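Local coordinates for protein probable arylamine n-acetyl transferase (Mycobacterium abscessus, PDB 4GUZ) that probably transfers the acetyl group of acetyl-coenzyme A to arylamine substrates, at residues A[93-98]-A[119-124]. Sequence-based numbering, arbitrary orientation.
Sequences LGFDFY and LVVRLA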
loop_
_atom_site.group_PDB
_atom_site.type_symbol
_atom_site.label_atom_id
_atom_site.label_comp_id
_atom_site.label_asym_id
_atom_site.label_seq_id
_atom_site.Cartn_x
_atom_site.Cartn_y
_atom_site.Cartn_z
ATOM N N LEU A 93 5.111 -3.499 -18.870
ATOM C CA LEU A 93 5.470 -4.896 -19.077
ATOM C C LEU A 93 4.397 -5.671 -19.875
ATOM O O LEU A 93 4.578 -6.853 -20.164
ATOM C CB LEU A 93 5.795 -5.581 -17.744
ATOM C CG LEU A 93 7.023 -5.056 -16.966
ATOM C CD1 LEU A 93 7.444 -6.060 -15.932
ATOM C CD2 LEU A 93 8.216 -4.766 -17.901
ATOM N N GLY A 94 3.329 -4.983 -20.260
ATOM C CA GLY A 94 2.263 -5.537 -21.090
ATOM C C GLY A 94 1.264 -6.461 -20.423
ATOM O O GLY A 94 0.755 -7.378 -21.077
ATOM N N PHE A 95 0.972 -6.241 -19.117
ATOM C CA PHE A 95 -0.049 -7.034 -18.421
ATOM C C PHE A 95 -1.435 -6.480 -18.724
ATOM O O PHE A 95 -1.565 -5.283 -18.991
ATOM C CB PHE A 95 0.181 -7.017 -16.889
ATOM C CG PHE A 95 1.339 -7.830 -16.360
ATOM C CD1 PHE A 95 1.156 -9.150 -15.954
ATOM C CD2 PHE A 95 2.603 -7.265 -16.226
ATOM C CE1 PHE A 95 2.212 -9.885 -15.407
ATOM C CE2 PHE A 95 3.667 -8.004 -15.700
ATOM C CZ PHE A 95 3.470 -9.307 -15.291
ATOM N N ASP A 96 -2.468 -7.349 -18.697
ATOM C CA ASP A 96 -3.881 -6.971 -18.839
ATOM C C ASP A 96 -4.381 -6.718 -17.418
ATOM O O ASP A 96 -4.500 -7.661 -16.637
ATOM C CB ASP A 96 -4.681 -8.085 -19.554
ATOM C CG ASP A 96 -6.185 -7.858 -19.705
ATOM O OD1 ASP A 96 -6.657 -6.729 -19.418
ATOM O OD2 ASP A 96 -6.888 -8.801 -20.140
ATOM N N PHE A 97 -4.587 -5.456 -17.050
ATOM C CA PHE A 97 -4.964 -5.152 -15.661
ATOM C C PHE A 97 -5.922 -3.976 -15.554
ATOM O O PHE A 97 -6.108 -3.200 -16.497
ATOM C CB PHE A 97 -3.687 -4.864 -14.824
ATOM C CG PHE A 97 -3.089 -3.495 -15.056
ATOM C CD1 PHE A 97 -3.355 -2.443 -14.183
ATOM C CD2 PHE A 97 -2.284 -3.247 -16.170
ATOM C CE1 PHE A 97 -2.836 -1.170 -14.420
ATOM C CE2 PHE A 97 -1.764 -1.975 -16.404
ATOM C CZ PHE A 97 -2.042 -0.945 -15.526
ATOM N N TYR A 98 -6.465 -3.803 -14.343
ATOM C CA TYR A 98 -7.357 -2.708 -14.023
ATOM C C TYR A 98 -7.212 -2.342 -12.547
ATOM O O TYR A 98 -6.717 -3.131 -11.732
ATOM C CB TYR A 98 -8.818 -3.039 -14.403
ATOM C CG TYR A 98 -9.440 -4.237 -13.724
ATOM C CD1 TYR A 98 -10.290 -4.081 -12.637
ATOM C CD2 TYR A 98 -9.273 -5.521 -14.239
ATOM C CE1 TYR A 98 -10.916 -5.179 -12.041
ATOM C CE2 TYR A 98 -9.877 -6.628 -13.640
ATOM C CZ TYR A 98 -10.712 -6.449 -12.549
ATOM O OH TYR A 98 -11.316 -7.533 -11.948
ATOM N N LEU A 119 -4.851 -3.088 -7.478
ATOM C CA LEU A 119 -4.856 -3.464 -8.881
ATOM C C LEU A 119 -5.200 -4.939 -9.042
ATOM O O LEU A 119 -4.849 -5.757 -8.178
ATOM C CB LEU A 119 -3.500 -3.149 -9.525
ATOM C CG LEU A 119 -3.114 -1.668 -9.500
ATOM C CD1 LEU A 119 -1.605 -1.485 -9.421
ATOM C CD2 LEU A 119 -3.745 -0.885 -10.657
ATOM N N VAL A 120 -5.934 -5.270 -10.130
ATOM C CA VAL A 120 -6.322 -6.656 -10.436
ATOM C C VAL A 120 -5.718 -6.997 -11.802
ATOM O O VAL A 120 -5.870 -6.220 -12.741
ATOM C CB VAL A 120 -7.861 -6.898 -10.368
ATOM C CG1 VAL A 120 -8.225 -8.329 -10.788
ATOM C CG2 VAL A 120 -8.392 -6.625 -8.963
ATOM N N VAL A 121 -5.029 -8.139 -11.896
ATOM C CA VAL A 121 -4.373 -8.619 -13.107
ATOM C C VAL A 121 -5.138 -9.837 -13.666
ATOM O O VAL A 121 -5.507 -10.742 -12.911
ATOM C CB VAL A 121 -2.876 -8.939 -12.844
ATOM C CG1 VAL A 121 -2.209 -9.588 -14.058
ATOM C CG2 VAL A 121 -2.117 -7.681 -12.439
ATOM N N ARG A 122 -5.358 -9.845 -15.001
ATOM C CA ARG A 122 -6.017 -10.936 -15.723
ATOM C C ARG A 122 -4.967 -11.834 -16.395
ATOM O O ARG A 122 -4.216 -11.357 -17.250
ATOM C CB ARG A 122 -7.005 -10.376 -16.764
ATOM C CG ARG A 122 -8.316 -9.893 -16.168
ATOM C CD ARG A 122 -9.294 -9.525 -17.263
ATOM N NE ARG A 122 -9.152 -8.127 -17.646
ATOM C CZ ARG A 122 -10.004 -7.172 -17.292
ATOM N NH1 ARG A 122 -11.081 -7.467 -16.573
ATOM N NH2 ARG A 122 -9.800 -5.920 -17.674
ATOM N N LEU A 123 -4.891 -13.117 -15.980
ATOM C CA LEU A 123 -3.947 -14.100 -16.535
ATOM C C LEU A 123 -4.688 -15.392 -16.828
ATOM O O LEU A 123 -5.135 -16.081 -15.903
ATOM C CB LEU A 123 -2.724 -14.375 -15.623
ATOM C CG LEU A 123 -1.749 -13.230 -15.388
ATOM C CD1 LEU A 123 -0.919 -13.488 -14.145
ATOM C CD2 LEU A 123 -0.859 -12.990 -16.599
ATOM N N ALA A 124 -4.850 -15.693 -18.135
ATOM C CA ALA A 124 -5.558 -16.868 -18.649
ATOM C C ALA A 124 -7.008 -16.900 -18.110
ATOM O O ALA A 124 -7.702 -15.889 -18.202
ATOM C CB ALA A 124 -4.794 -18.149 -18.305
#
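Tyr-98 and Val-120 form the tight end of this antiparallel pairing as a hydrogen-bonded pair. Val-120 N gives a nearly straight bond to Tyr-98 O (2.8 Å); the return bond from Tyr-98 N to Val-120 O (3.0 Å) is somewhat more bent. With its CG between backbone N and carbonyl carbon (chi1 60°), the Tyr-98 ring runs beside the valine, whose CB lies over one face, 3.9 Å from the centroid, in a CH-pi contact. On the side away from Val-120, the ring's CD2-CE2 rim overlaps one face of the Arg-122 guanidinium, planes 26° apart, with NH1 3.3 Å from CE2. The exposed end is looser: Arg-122 N still bonds to Asp-96 O, but the salt bridge of Arg-122 NE to Asp-96 OD1 is long (3.4 Å) and weak. On the other sheet face, Val-121 CG1 meets Phe-95 CD1 (3.9 Å), and Leu-119 CD2 touches the Phe-97 ring edge. Phe-95, Phe-97 and Val-121 touch Leu-90 of helix 79-92, Leu-119 its Phe-86; Phe-95 meets Leu-38, and Val-121 Leu-35, of helix 32-45. The pairing is the open end of a beta hairpin within a larger antiparallel sheet; strand 126-130 flanks strand 116-123 (backbone bonds Leu-119 with Cys-130, Val-121 with Trp-128), its Gln-127 OE1 hydrogen-bonding Tyr-98 OH.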